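Local coordinates for PF14_0633 protein (Plasmodium falciparum, PDB 3IGM) that binds its cognate DNA through an AP2 domain that forms a domain-swapped dimer, and acts as an ApiAP2 transcriptional regulator, at a contact of chain A with DNA and the interface of chains A and B. Sequence-based numbering; all coordinates share one arbitrary frame. Chains: chain A/B, PF14_0633 protein.

Contact 1: a contact of chain A with DNA. Residues chain A 17, 21, 32-34, 36. With nucleotides of chain C.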
loop_
_atom_site.group_PDB
_atom_site.type_symbol
_atom_site.label_atom_id
_atom_site.label_comp_id
_atom_site.label_asym_id
_atom_site.label_seq_id
_atom_site.Cartn_x
_atom_site.Cartn_y
_atom_site.Cartn_z
ATOM N N MET A 17 -0.240 1.071 9.180
ATOM C CA MET A 17 -1.504 1.621 8.675
ATOM C C MET A 17 -1.436 1.951 7.193
ATOM O O MET A 17 -2.458 2.072 6.528
ATOM C CB MET A 17 -1.897 2.880 9.451
ATOM C CG MET A 17 -2.116 2.664 10.944
ATOM S SD MET A 17 -2.449 4.206 11.819
ATOM C CE MET A 17 -4.024 4.624 11.063
ATOM N N LEU A 21 0.088 10.122 9.459
ATOM C CA LEU A 21 -0.610 10.744 10.569
ATOM C C LEU A 21 -0.020 12.116 10.846
ATOM O O LEU A 21 1.194 12.305 10.833
ATOM C CB LEU A 21 -0.643 9.889 11.844
ATOM C CG LEU A 21 -0.947 8.388 11.880
ATOM C CD1 LEU A 21 -1.387 7.968 13.276
ATOM C CD2 LEU A 21 -1.914 7.891 10.845
ATOM N N SER A 32 -3.555 12.764 17.098
ATOM C CA SER A 32 -3.213 12.472 15.707
ATOM C C SER A 32 -4.434 12.383 14.803
ATOM O O SER A 32 -5.519 11.999 15.236
ATOM C CB SER A 32 -2.375 11.193 15.607
ATOM O OG SER A 32 -3.154 10.041 15.873
ATOM N N ARG A 33 -4.234 12.741 13.541
ATOM C CA ARG A 33 -5.250 12.605 12.508
ATOM C C ARG A 33 -4.681 11.760 11.365
ATOM O O ARG A 33 -3.578 12.019 10.871
ATOM C CB ARG A 33 -5.710 13.982 12.025
ATOM C CG ARG A 33 -6.647 13.988 10.812
ATOM C CD ARG A 33 -8.104 13.723 11.151
ATOM N NE ARG A 33 -8.689 14.736 12.030
ATOM C CZ ARG A 33 -9.532 15.691 11.635
ATOM N NH1 ARG A 33 -9.897 15.817 10.360
ATOM N NH2 ARG A 33 -10.023 16.528 12.530
ATOM N N THR A 34 -5.451 10.761 10.953
ATOM C CA THR A 34 -5.023 9.797 9.964
ATOM C C THR A 34 -5.403 10.178 8.522
ATOM O O THR A 34 -6.558 10.522 8.239
ATOM C CB THR A 34 -5.607 8.413 10.319
ATOM O OG1 THR A 34 -5.043 7.971 11.571
ATOM C CG2 THR A 34 -5.298 7.409 9.240
ATOM N N HIS A 36 -5.075 8.322 4.958
ATOM C CA HIS A 36 -4.788 7.227 4.026
ATOM C C HIS A 36 -4.692 7.765 2.602
ATOM O O HIS A 36 -5.418 8.708 2.246
ATOM C CB HIS A 36 -5.903 6.176 4.066
ATOM C CG HIS A 36 -5.909 5.354 5.315
ATOM N ND1 HIS A 36 -5.071 4.275 5.501
ATOM C CD2 HIS A 36 -6.642 5.461 6.449
ATOM C CE1 HIS A 36 -5.293 3.746 6.689
ATOM N NE2 HIS A 36 -6.245 4.444 7.283
ATOM P P DG C 2 -8.835 4.202 9.345
ATOM O OP1 DG C 2 -9.407 4.892 8.165
ATOM O OP2 DG C 2 -7.401 3.829 9.381
ATOM O "O5'" DG C 2 -9.088 5.092 10.638
ATOM C "C5'" DG C 2 -10.358 5.650 10.933
ATOM C "C4'" DG C 2 -10.237 6.366 12.259
ATOM O "O4'" DG C 2 -9.828 5.421 13.282
ATOM C "C3'" DG C 2 -9.206 7.493 12.273
ATOM O "O3'" DG C 2 -9.743 8.592 13.011
ATOM C "C2'" DG C 2 -7.972 6.892 12.952
ATOM C "C1'" DG C 2 -8.557 5.770 13.812
ATOM N N9 DG C 2 -7.711 4.578 13.845
ATOM C C8 DG C 2 -6.964 4.065 12.815
ATOM N N7 DG C 2 -6.304 2.987 13.129
ATOM C C5 DG C 2 -6.637 2.770 14.460
ATOM C C6 DG C 2 -6.207 1.748 15.337
ATOM O O6 DG C 2 -5.441 0.817 15.075
ATOM N N1 DG C 2 -6.771 1.870 16.606
ATOM C C2 DG C 2 -7.634 2.882 16.986
ATOM N N2 DG C 2 -8.070 2.864 18.251
ATOM N N3 DG C 2 -8.039 3.863 16.174
ATOM C C4 DG C 2 -7.495 3.744 14.923
ATOM P P DC C 3 -8.909 9.914 13.340
ATOM O OP1 DC C 3 -9.874 10.998 13.615
ATOM O OP2 DC C 3 -7.860 10.103 12.304
ATOM O "O5'" DC C 3 -8.239 9.543 14.745
ATOM C "C5'" DC C 3 -9.086 9.210 15.848
ATOM C "C4'" DC C 3 -8.270 8.636 16.989
ATOM O "O4'" DC C 3 -7.590 7.447 16.535
ATOM C "C3'" DC C 3 -7.148 9.542 17.488
ATOM O "O3'" DC C 3 -7.651 10.245 18.610
ATOM C "C2'" DC C 3 -5.991 8.590 17.822
ATOM C "C1'" DC C 3 -6.529 7.218 17.436
ATOM N N1 DC C 3 -5.586 6.315 16.732
ATOM C C2 DC C 3 -5.042 5.245 17.469
ATOM O O2 DC C 3 -5.351 5.094 18.665
ATOM N N3 DC C 3 -4.195 4.407 16.836
ATOM C C4 DC C 3 -3.878 4.587 15.544
ATOM N N4 DC C 3 -3.037 3.695 14.993
ATOM C C5 DC C 3 -4.415 5.680 14.780
ATOM C C6 DC C 3 -5.255 6.517 15.411
ATOM P P DA C 4 -6.773 11.251 19.478
ATOM O OP1 DA C 4 -7.710 12.137 20.206
ATOM O OP2 DA C 4 -5.683 11.781 18.630
ATOM O "O5'" DA C 4 -6.089 10.287 20.552
ATOM C "C5'" DA C 4 -6.882 9.373 21.339
ATOM C "C4'" DA C 4 -5.967 8.706 22.355
ATOM O "O4'" DA C 4 -5.065 7.806 21.674
ATOM C "C3'" DA C 4 -5.059 9.657 23.125
ATOM O "O3'" DA C 4 -4.944 9.148 24.450
ATOM C "C2'" DA C 4 -3.732 9.655 22.355
ATOM C "C1'" DA C 4 -3.717 8.260 21.729
ATOM N N9 DA C 4 -3.164 8.159 20.374
ATOM C C8 DA C 4 -3.203 9.085 19.368
ATOM N N7 DA C 4 -2.617 8.689 18.257
ATOM C C5 DA C 4 -2.173 7.401 18.544
ATOM C C6 DA C 4 -1.467 6.424 17.807
ATOM N N6 DA C 4 -1.079 6.585 16.529
ATOM N N1 DA C 4 -1.176 5.241 18.428
ATOM C C2 DA C 4 -1.558 5.044 19.691
ATOM N N3 DA C 4 -2.214 5.892 20.483
ATOM C C4 DA C 4 -2.499 7.060 19.853
HETATM O O HOH W 1 -5.202 9.345 13.907
HETATM O O HOH W 2 -8.770 10.287 9.751
#

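Contact 2: the interface of chains A and B. Residues chain A 10-11, 22, 24, 35; chain B 51-52, 54-55, 58.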
loop_
_atom_site.group_PDB
_atom_site.type_symbol
_atom_site.label_atom_id
_atom_site.label_comp_id
_atom_site.label_asym_id
_atom_site.label_seq_id
_atom_site.Cartn_x
_atom_site.Cartn_y
_atom_site.Cartn_z
ATOM N N GLY A 10 5.676 17.177 12.124
ATOM C CA GLY A 10 4.458 16.662 12.717
ATOM C C GLY A 10 3.769 15.637 11.850
ATOM O O GLY A 10 2.835 14.983 12.299
ATOM N N VAL A 11 4.223 15.490 10.611
ATOM C CA VAL A 11 3.598 14.562 9.676
ATOM C C VAL A 11 4.504 13.367 9.432
ATOM O O VAL A 11 5.648 13.527 9.000
ATOM C CB VAL A 11 3.257 15.240 8.308
ATOM C CG1 VAL A 11 2.681 14.229 7.325
ATOM C CG2 VAL A 11 2.301 16.430 8.504
ATOM N N ALA A 22 -0.909 13.076 11.044
ATOM C CA ALA A 22 -0.542 14.417 11.451
ATOM C C ALA A 22 -0.736 14.471 12.957
ATOM O O ALA A 22 -1.855 14.276 13.474
ATOM C CB ALA A 22 -1.433 15.448 10.735
ATOM N N PHE A 24 -0.429 16.592 16.442
ATOM C CA PHE A 24 -0.608 17.995 16.809
ATOM C C PHE A 24 -0.916 18.089 18.293
ATOM O O PHE A 24 -1.428 17.141 18.894
ATOM C CB PHE A 24 -1.742 18.650 15.974
ATOM C CG PHE A 24 -3.109 18.014 16.166
ATOM C CD1 PHE A 24 -4.069 18.611 16.988
ATOM C CD2 PHE A 24 -3.443 16.837 15.517
ATOM C CE1 PHE A 24 -5.335 18.025 17.159
ATOM C CE2 PHE A 24 -4.698 16.243 15.685
ATOM C CZ PHE A 24 -5.645 16.837 16.501
ATOM N N PHE A 35 -4.425 10.083 7.621
ATOM C CA PHE A 35 -4.625 10.365 6.197
ATOM C C PHE A 35 -4.145 9.203 5.323
ATOM O O PHE A 35 -2.949 9.102 5.002
ATOM C CB PHE A 35 -3.893 11.656 5.803
ATOM C CG PHE A 35 -4.455 12.894 6.447
ATOM C CD1 PHE A 35 -5.444 13.649 5.793
ATOM C CD2 PHE A 35 -4.006 13.306 7.696
ATOM C CE1 PHE A 35 -5.968 14.793 6.377
ATOM C CE2 PHE A 35 -4.522 14.454 8.296
ATOM C CZ PHE A 35 -5.509 15.203 7.630
ATOM N N ALA B 51 -2.358 15.940 4.755
ATOM C CA ALA B 51 -1.861 15.893 6.134
ATOM C C ALA B 51 -1.135 17.185 6.485
ATOM O O ALA B 51 -1.308 17.719 7.574
ATOM C CB ALA B 51 -0.934 14.661 6.359
ATOM N N VAL B 52 -0.323 17.679 5.556
ATOM C CA VAL B 52 0.400 18.941 5.733
ATOM C C VAL B 52 -0.560 20.118 5.865
ATOM O O VAL B 52 -0.406 20.946 6.773
ATOM C CB VAL B 52 1.418 19.168 4.593
ATOM C CG1 VAL B 52 1.952 20.619 4.585
ATOM C CG2 VAL B 52 2.573 18.189 4.733
ATOM N N PHE B 54 -3.674 20.035 6.873
ATOM C CA PHE B 54 -4.324 19.896 8.185
ATOM C C PHE B 54 -3.411 20.427 9.284
ATOM O O PHE B 54 -3.848 21.155 10.187
ATOM C CB PHE B 54 -4.660 18.426 8.464
ATOM C CG PHE B 54 -5.154 18.163 9.870
ATOM C CD1 PHE B 54 -6.489 18.382 10.210
ATOM C CD2 PHE B 54 -4.279 17.697 10.854
ATOM C CE1 PHE B 54 -6.957 18.151 11.510
ATOM C CE2 PHE B 54 -4.734 17.455 12.157
ATOM C CZ PHE B 54 -6.079 17.685 12.485
ATOM N N MET B 55 -2.135 20.049 9.195
ATOM C CA MET B 55 -1.111 20.491 10.140
ATOM C C MET B 55 -1.076 22.022 10.242
ATOM O O MET B 55 -1.098 22.571 11.337
ATOM C CB MET B 55 0.256 19.904 9.735
ATOM C CG MET B 55 1.224 19.701 10.871
ATOM S SD MET B 55 0.589 18.571 12.126
ATOM C CE MET B 55 1.147 19.479 13.569
ATOM N N VAL B 58 -4.776 23.275 11.585
ATOM C CA VAL B 58 -5.068 22.917 12.966
ATOM C C VAL B 58 -4.111 23.578 13.963
ATOM O O VAL B 58 -4.510 23.869 15.089
ATOM C CB VAL B 58 -5.124 21.373 13.173
ATOM C CG1 VAL B 58 -3.733 20.790 13.487
ATOM C CG2 VAL B 58 -6.128 21.016 14.261
#

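Contact 3: a contact of chain A with DNA. Residues chain A 5, 12-13, 23, 30. With nucleotides of chain D.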
loop_
_atom_site.group_PDB
_atom_site.type_symbol
_atom_site.label_atom_id
_atom_site.label_comp_id
_atom_site.label_asym_id
_atom_site.label_seq_id
_atom_site.Cartn_x
_atom_site.Cartn_y
_atom_site.Cartn_z
ATOM N N SER A 5 10.209 11.267 6.427
ATOM C CA SER A 5 9.358 10.534 5.479
ATOM C C SER A 5 8.436 11.500 4.728
ATOM O O SER A 5 8.140 11.291 3.544
ATOM C CB SER A 5 8.547 9.418 6.175
ATOM O OG SER A 5 7.651 9.927 7.157
ATOM N N SER A 12 3.995 12.166 9.689
ATOM C CA SER A 12 4.814 10.957 9.501
ATOM C C SER A 12 4.039 9.771 8.974
ATOM O O SER A 12 2.850 9.593 9.276
ATOM C CB SER A 12 5.562 10.568 10.784
ATOM O OG SER A 12 4.702 10.524 11.908
ATOM N N TRP A 13 4.741 8.969 8.176
ATOM C CA TRP A 13 4.220 7.742 7.624
ATOM C C TRP A 13 4.175 6.612 8.677
ATOM O O TRP A 13 5.194 6.244 9.262
ATOM C CB TRP A 13 5.077 7.334 6.425
ATOM C CG TRP A 13 4.553 6.158 5.656
ATOM C CD1 TRP A 13 5.099 4.900 5.609
ATOM C CD2 TRP A 13 3.394 6.124 4.808
ATOM N NE1 TRP A 13 4.354 4.091 4.792
ATOM C CE2 TRP A 13 3.303 4.811 4.283
ATOM C CE3 TRP A 13 2.423 7.072 4.442
ATOM C CZ2 TRP A 13 2.279 4.421 3.410
ATOM C CZ3 TRP A 13 1.404 6.685 3.576
ATOM C CH2 TRP A 13 1.342 5.370 3.067
ATOM N N PHE A 23 0.370 14.687 13.652
ATOM C CA PHE A 23 0.408 14.767 15.103
ATOM C C PHE A 23 0.418 16.226 15.490
ATOM O O PHE A 23 1.165 17.012 14.924
ATOM C CB PHE A 23 1.647 14.040 15.657
ATOM C CG PHE A 23 1.527 12.540 15.608
ATOM C CD1 PHE A 23 1.061 11.830 16.719
ATOM C CD2 PHE A 23 1.833 11.844 14.441
ATOM C CE1 PHE A 23 0.914 10.454 16.677
ATOM C CE2 PHE A 23 1.685 10.458 14.380
ATOM C CZ PHE A 23 1.229 9.756 15.506
ATOM N N ARG A 30 -1.384 15.524 23.238
ATOM C CA ARG A 30 -0.904 15.126 21.918
ATOM C C ARG A 30 -1.893 14.185 21.222
ATOM O O ARG A 30 -2.348 13.180 21.794
ATOM C CB ARG A 30 0.481 14.476 21.986
ATOM C CG ARG A 30 1.178 14.422 20.625
ATOM C CD ARG A 30 2.530 13.763 20.749
ATOM N NE ARG A 30 3.345 13.914 19.545
ATOM C CZ ARG A 30 4.344 13.098 19.210
ATOM N NH1 ARG A 30 4.657 12.047 19.977
ATOM N NH2 ARG A 30 5.029 13.324 18.096
ATOM P P DG D 2 7.821 14.989 13.892
ATOM O OP1 DG D 2 8.022 15.921 12.759
ATOM O OP2 DG D 2 6.461 14.638 14.370
ATOM O "O5'" DG D 2 8.534 13.608 13.523
ATOM C "C5'" DG D 2 9.938 13.485 13.166
ATOM C "C4'" DG D 2 10.315 12.002 13.051
ATOM O "O4'" DG D 2 10.155 11.375 14.348
ATOM C "C3'" DG D 2 9.466 11.139 12.114
ATOM O "O3'" DG D 2 10.241 10.082 11.534
ATOM C "C2'" DG D 2 8.366 10.589 13.027
ATOM C "C1'" DG D 2 9.120 10.405 14.334
ATOM N N9 DG D 2 8.370 10.651 15.557
ATOM C C8 DG D 2 7.465 11.646 15.834
ATOM N N7 DG D 2 6.997 11.600 17.056
ATOM C C5 DG D 2 7.641 10.506 17.618
ATOM C C6 DG D 2 7.556 9.952 18.915
ATOM O O6 DG D 2 6.858 10.329 19.858
ATOM N N1 DG D 2 8.377 8.839 19.062
ATOM C C2 DG D 2 9.201 8.326 18.087
ATOM N N2 DG D 2 9.943 7.247 18.406
ATOM N N3 DG D 2 9.299 8.839 16.871
ATOM C C4 DG D 2 8.494 9.920 16.712
ATOM P P DC D 3 9.660 9.176 10.343
ATOM O OP1 DC D 3 10.787 8.445 9.723
ATOM O OP2 DC D 3 8.828 10.063 9.486
ATOM O "O5'" DC D 3 8.689 8.116 11.077
ATOM C "C5'" DC D 3 9.213 6.883 11.551
ATOM C "C4'" DC D 3 8.350 6.191 12.595
ATOM O "O4'" DC D 3 7.951 7.052 13.694
ATOM C "C3'" DC D 3 7.074 5.523 12.088
ATOM O "O3'" DC D 3 7.209 4.195 12.490
ATOM C "C2'" DC D 3 5.966 6.158 12.912
ATOM C "C1'" DC D 3 6.757 6.482 14.182
ATOM N N1 DC D 3 6.045 7.405 15.118
ATOM C C2 DC D 3 5.997 7.108 16.492
ATOM O O2 DC D 3 6.550 6.092 16.919
ATOM N N3 DC D 3 5.342 7.953 17.323
ATOM C C4 DC D 3 4.750 9.043 16.826
ATOM N N4 DC D 3 4.107 9.844 17.670
ATOM C C5 DC D 3 4.794 9.365 15.439
ATOM C C6 DC D 3 5.441 8.528 14.623
ATOM P P DA D 4 6.751 2.919 11.663
ATOM O OP1 DA D 4 7.855 2.573 10.746
ATOM O OP2 DA D 4 5.370 3.031 11.141
ATOM O "O5'" DA D 4 6.717 1.899 12.901
ATOM C "C5'" DA D 4 7.756 1.954 13.909
ATOM C "C4'" DA D 4 7.383 1.272 15.219
ATOM O "O4'" DA D 4 6.719 2.182 16.131
ATOM C "C3'" DA D 4 6.440 0.089 15.143
ATOM O "O3'" DA D 4 6.803 -0.777 16.210
ATOM C "C2'" DA D 4 5.056 0.714 15.343
ATOM C "C1'" DA D 4 5.369 1.798 16.369
ATOM N N9 DA D 4 4.583 3.021 16.255
ATOM C C8 DA D 4 4.391 3.745 15.102
ATOM N N7 DA D 4 3.666 4.821 15.275
ATOM C C5 DA D 4 3.360 4.831 16.627
ATOM C C6 DA D 4 2.616 5.723 17.431
ATOM N N6 DA D 4 2.016 6.827 16.953
ATOM N N1 DA D 4 2.502 5.449 18.751
ATOM C C2 DA D 4 3.100 4.338 19.231
ATOM N N3 DA D 4 3.824 3.429 18.575
ATOM C C4 DA D 4 3.928 3.728 17.259
HETATM O O HOH W 3 5.170 15.583 16.400
HETATM O O HOH W 4 4.949 12.736 13.217
#

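Contact 4: the interface of chains A and B. Residues chain A 48, 51-52, 55, 59; chain B 6-9, 11.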
loop_
_atom_site.group_PDB
_atom_site.type_symbol
_atom_site.label_atom_id
_atom_site.label_comp_id
_atom_site.label_asym_id
_atom_site.label_seq_id
_atom_site.Cartn_x
_atom_site.Cartn_y
_atom_site.Cartn_z
ATOM N N ARG A 48 -5.437 -6.540 -6.057
ATOM C CA ARG A 48 -5.611 -7.925 -5.624
ATOM C C ARG A 48 -6.244 -8.786 -6.714
ATOM O O ARG A 48 -5.802 -9.918 -6.952
ATOM C CB ARG A 48 -6.446 -8.008 -4.349
ATOM C CG ARG A 48 -6.349 -9.373 -3.673
ATOM C CD ARG A 48 -7.351 -9.527 -2.549
ATOM N NE ARG A 48 -8.727 -9.404 -3.018
ATOM C CZ ARG A 48 -9.474 -10.415 -3.466
ATOM N NH1 ARG A 48 -8.986 -11.653 -3.513
ATOM N NH2 ARG A 48 -10.717 -10.184 -3.867
ATOM N N ALA A 51 -3.775 -9.348 -9.492
ATOM C CA ALA A 51 -2.768 -10.325 -9.058
ATOM C C ALA A 51 -3.299 -11.765 -9.071
ATOM O O ALA A 51 -2.565 -12.708 -9.396
ATOM C CB ALA A 51 -2.230 -9.960 -7.662
ATOM N N VAL A 52 -4.568 -11.924 -8.698
ATOM C CA VAL A 52 -5.237 -13.227 -8.737
ATOM C C VAL A 52 -5.425 -13.680 -10.186
ATOM O O VAL A 52 -5.193 -14.849 -10.507
ATOM C CB VAL A 52 -6.589 -13.182 -7.977
ATOM C CG1 VAL A 52 -7.471 -14.381 -8.323
ATOM C CG2 VAL A 52 -6.348 -13.099 -6.472
ATOM N N MET A 55 -2.187 -14.815 -11.381
ATOM C CA MET A 55 -1.896 -16.078 -10.705
ATOM C C MET A 55 -2.539 -17.263 -11.428
ATOM O O MET A 55 -1.918 -18.319 -11.564
ATOM C CB MET A 55 -2.346 -16.023 -9.236
ATOM C CG MET A 55 -1.986 -17.259 -8.424
ATOM S SD MET A 55 -0.220 -17.638 -8.447
ATOM C CE MET A 55 0.335 -16.491 -7.245
ATOM N N GLU A 59 -1.054 -21.062 -13.249
ATOM C CA GLU A 59 -1.388 -22.267 -12.480
ATOM C C GLU A 59 -1.328 -23.528 -13.336
ATOM O O GLU A 59 -2.349 -24.173 -13.603
ATOM C CB GLU A 59 -2.758 -22.126 -11.819
ATOM C CG GLU A 59 -2.726 -21.315 -10.545
ATOM C CD GLU A 59 -4.104 -20.940 -10.042
ATOM O OE1 GLU A 59 -5.119 -21.275 -10.693
ATOM O OE2 GLU A 59 -4.169 -20.299 -8.978
ATOM N N SER B 6 -4.422 -12.414 0.648
ATOM C CA SER B 6 -5.460 -12.260 -0.366
ATOM C C SER B 6 -6.502 -13.338 -0.098
ATOM O O SER B 6 -6.373 -14.116 0.854
ATOM C CB SER B 6 -4.879 -12.377 -1.779
ATOM O OG SER B 6 -4.395 -13.679 -2.053
ATOM N N GLY B 7 -7.547 -13.410 -0.902
ATOM C CA GLY B 7 -8.466 -14.540 -0.736
ATOM C C GLY B 7 -8.009 -15.789 -1.478
ATOM O O GLY B 7 -8.787 -16.734 -1.640
ATOM N N TYR B 8 -6.744 -15.804 -1.912
ATOM C CA TYR B 8 -6.316 -16.716 -2.978
ATOM C C TYR B 8 -4.910 -17.329 -2.843
ATOM O O TYR B 8 -3.963 -16.646 -2.442
ATOM C CB TYR B 8 -6.461 -16.015 -4.340
ATOM C CG TYR B 8 -6.538 -16.984 -5.489
ATOM C CD1 TYR B 8 -5.458 -17.150 -6.352
ATOM C CD2 TYR B 8 -7.675 -17.765 -5.688
ATOM C CE1 TYR B 8 -5.512 -18.045 -7.391
ATOM C CE2 TYR B 8 -7.741 -18.676 -6.730
ATOM C CZ TYR B 8 -6.652 -18.805 -7.577
ATOM O OH TYR B 8 -6.703 -19.698 -8.607
ATOM N N PRO B 9 -4.773 -18.634 -3.169
ATOM C CA PRO B 9 -3.460 -19.291 -3.107
ATOM C C PRO B 9 -2.390 -18.659 -4.007
ATOM O O PRO B 9 -2.626 -18.421 -5.199
ATOM C CB PRO B 9 -3.763 -20.719 -3.571
ATOM C CG PRO B 9 -5.187 -20.923 -3.207
ATOM C CD PRO B 9 -5.857 -19.610 -3.408
ATOM N N VAL B 11 -1.021 -15.697 -3.899
ATOM C CA VAL B 11 -1.012 -14.227 -3.839
ATOM C C VAL B 11 -0.945 -13.745 -2.385
ATOM O O VAL B 11 -1.830 -14.039 -1.570
ATOM C CB VAL B 11 -2.243 -13.583 -4.577
ATOM C CG1 VAL B 11 -2.135 -12.059 -4.573
ATOM C CG2 VAL B 11 -2.375 -14.107 -6.003
HETATM O O HOH W 5 -2.381 -20.292 -7.031
#

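Contact 1: a contact of chain A with DNA
A:Ser32, A:Thr34 and A:Met17 of the AP2 domain meet three successive paired nucleotides, DG2, DC3 and DA4 of chain C, with strand 29-35 running beside the phosphates and A:Met17 reaching the bases in the major groove. The methionine can be followed outward: from CB the chain runs straight through CG (chi2 175°), then turns about CG-SD (chi3 65°). SD of A:Met17 lies 3.3 Å from N4, the exocyclic amine of DC3, which points almost directly at the sulphur in a weak hydrogen bond. Beyond the turn, the terminal CE of A:Met17 rests against the imidazole part of the DG2 base, 3.5 Å from C8 of DG2. CD1 of A:Leu21 sits close to the N6 amine of DA4, giving that amine an apolar neighbour.

A:Ser32 meets the same adenine by a polar route. OG of A:Ser32, set between the backbone N and the carbonyl carbon (chi1 72°), donates to N7 of DA4 on the Hoogsteen edge at 2.8 Å, while its amide N binds OP2 of the DA4 phosphate. The amide N of A:Thr34 donates to OP2 of DC3 at 2.8 Å. Water 1 touches OG of A:Ser32, OG1 of A:Thr34 and this phosphate, and water 2 joins A:Thr34 O to DC3 OP2 as well. On the 5' side, A:His36 donates from NE2 to DG2 OP2 at 2.5 Å, the phosphate oxygen lying close to the plane of the imidazole.

Contact 2: the interface of chains A and B
A:Ala22 and A:Phe24 of strand 19-26, with A:Phe35 at the end of strand 29-35, face the helix 40-58 of chain B, whose helical spacing brings B:Ala51, B:Phe54, B:Met55 and B:Val58 to one side. This is the exchange at the heart of the domain-swapped AP2 dimer: a helix of one chain covers the sheet of the other, and no hydrogen bonds cross this patch.

B:Phe54 is central. Its ring, carried with CG anti to the backbone N (chi1 172°), directs its CE2 edge toward A:Phe24, 3.7 Å from CD2 there; the two rings stand 77° apart, edge to face, with centroids separated by 5.3 Å. The methyl CB of A:Ala22 touches CD2 of B:Phe54 at 3.6 Å. Nearer the start of the helix, A:Phe35 offers B:Phe54 its tip rather than its face, CZ pressing on CB at 3.4 Å. The face of A:Phe35 is used by B:Ala51 instead, whose CA sits over the ring centre.

Towards the helix end, A:Phe24 turns its CB side to chain B as well. There the B:Met55 chain, bent at both chi2 and chi3, brings its terminal CE to 3.8 Å from CB of A:Phe24, and CG1 of B:Val58 meets the same CB at an equal 3.8 Å.

Contact 3: a contact of chain A with DNA
A:Arg30 meets DG2, the first of the three paired nucleotides touched here along chain D, by reaching into the major groove. CG of A:Arg30 is anti to the backbone N (chi1 -163°) and the chain runs extended to NE, which carries the guanidinium end-on to the Hoogsteen edge of the guanine. NH1 of A:Arg30 donates to O6 of DG2 at 2.8 Å and NH2 to N7 of DG2 at 2.8 Å, both acceptors lying close to the guanidinium plane. Two bonds to two acceptors fix the rotation of the group, and this pairing is the classical signature by which arginine recognises guanine. NH2 also holds water 3, which bridges to OP2 of the DG2 phosphate; the same OP2 also binds water 4, which leads to OG of A:Ser12. CB of A:Ser12 rests on the sugar C2' of DG2 at 3.6 Å.

At DC3 the phosphate comes first: A:Ser5 donates from OG to OP2 of DC3 at 2.6 Å, and the same OG accepts a nearly straight bond from the backbone N of A:Trp13, which helps to position it. The C5 and N4 edge of the DC3 base lies over one face of the A:Phe23 ring, CE2 of the phenylalanine 3.5 Å from C5 of DC3. Further 3', CZ of A:Phe23 reaches N6 of DA4 at 3.4 Å. Together these contacts let the AP2 sheet read a guanine directly, hold the domain to the backbone, and probably let A:Phe23 sense the next two bases by apolar contact.

Contact 4: the interface of chains A and B
B:Tyr8 lies against A:Val52 and A:Met55 of the helix 40-57, and here the contact is tightly packed. The tyrosine ring, with CG anti to the backbone N (chi1 -159°), takes CG1 of A:Val52 over one face, toward the rim, and CD of its own neighbour B:Pro9 over the opposite face. The other branch of A:Val52, CG2, meets CB of B:Tyr8 at 3.6 Å. A:Met55 approaches from the ring edge, its CG 3.8 Å from CE1 of B:Tyr8. CB of A:Met55 lies 3.8 Å from CG2 of B:Val11 as the two chains slide past each other, while CG1 of B:Val11 turns to the methyl of A:Ala51.

Beyond this apolar middle, one end is polar and water-bridged. A:Glu59 and B:Tyr8 meet tip to tip, carboxylate and ring 26° from coplanar, and OH of B:Tyr8 donates to the syn lone pair of A:Glu59 OE2 at 2.6 Å. Water 5 links OE2 to the backbone O of B:Pro9. The A:Arg48 end is looser: its CG lies 3.8 Å from CB of B:Ser6, and NH1 comes near the B:Gly7 backbone N without a hydrogen bond. OG of B:Ser6 donates a hydrogen bond within its own chain to B:Val11 O. The site thus joins the swapped helix of chain A to the N-terminal stretch and first strand of chain B.

Contacts 1, 2 and 3 crowd around one AP2 sheet of chain A: the C-alpha centre of contact 1 lies about 8 Å from those of contact 2 and contact 3. The centres of contact 2 and contact 3 are about 7 Å apart. Strands 19-26 and 29-35 serve all three, so one sheet meets DNA on one side and the partner helix on the other. Contact 4 is far off, about 29 Å from contact 1, 33 Å from contact 3 and 36 Å from contact 2, because chain A sends its helix to the other sheet. Contacts 2 and 4 are thus reciprocal parts of one swap, probably supporting both DNA-reading sheets.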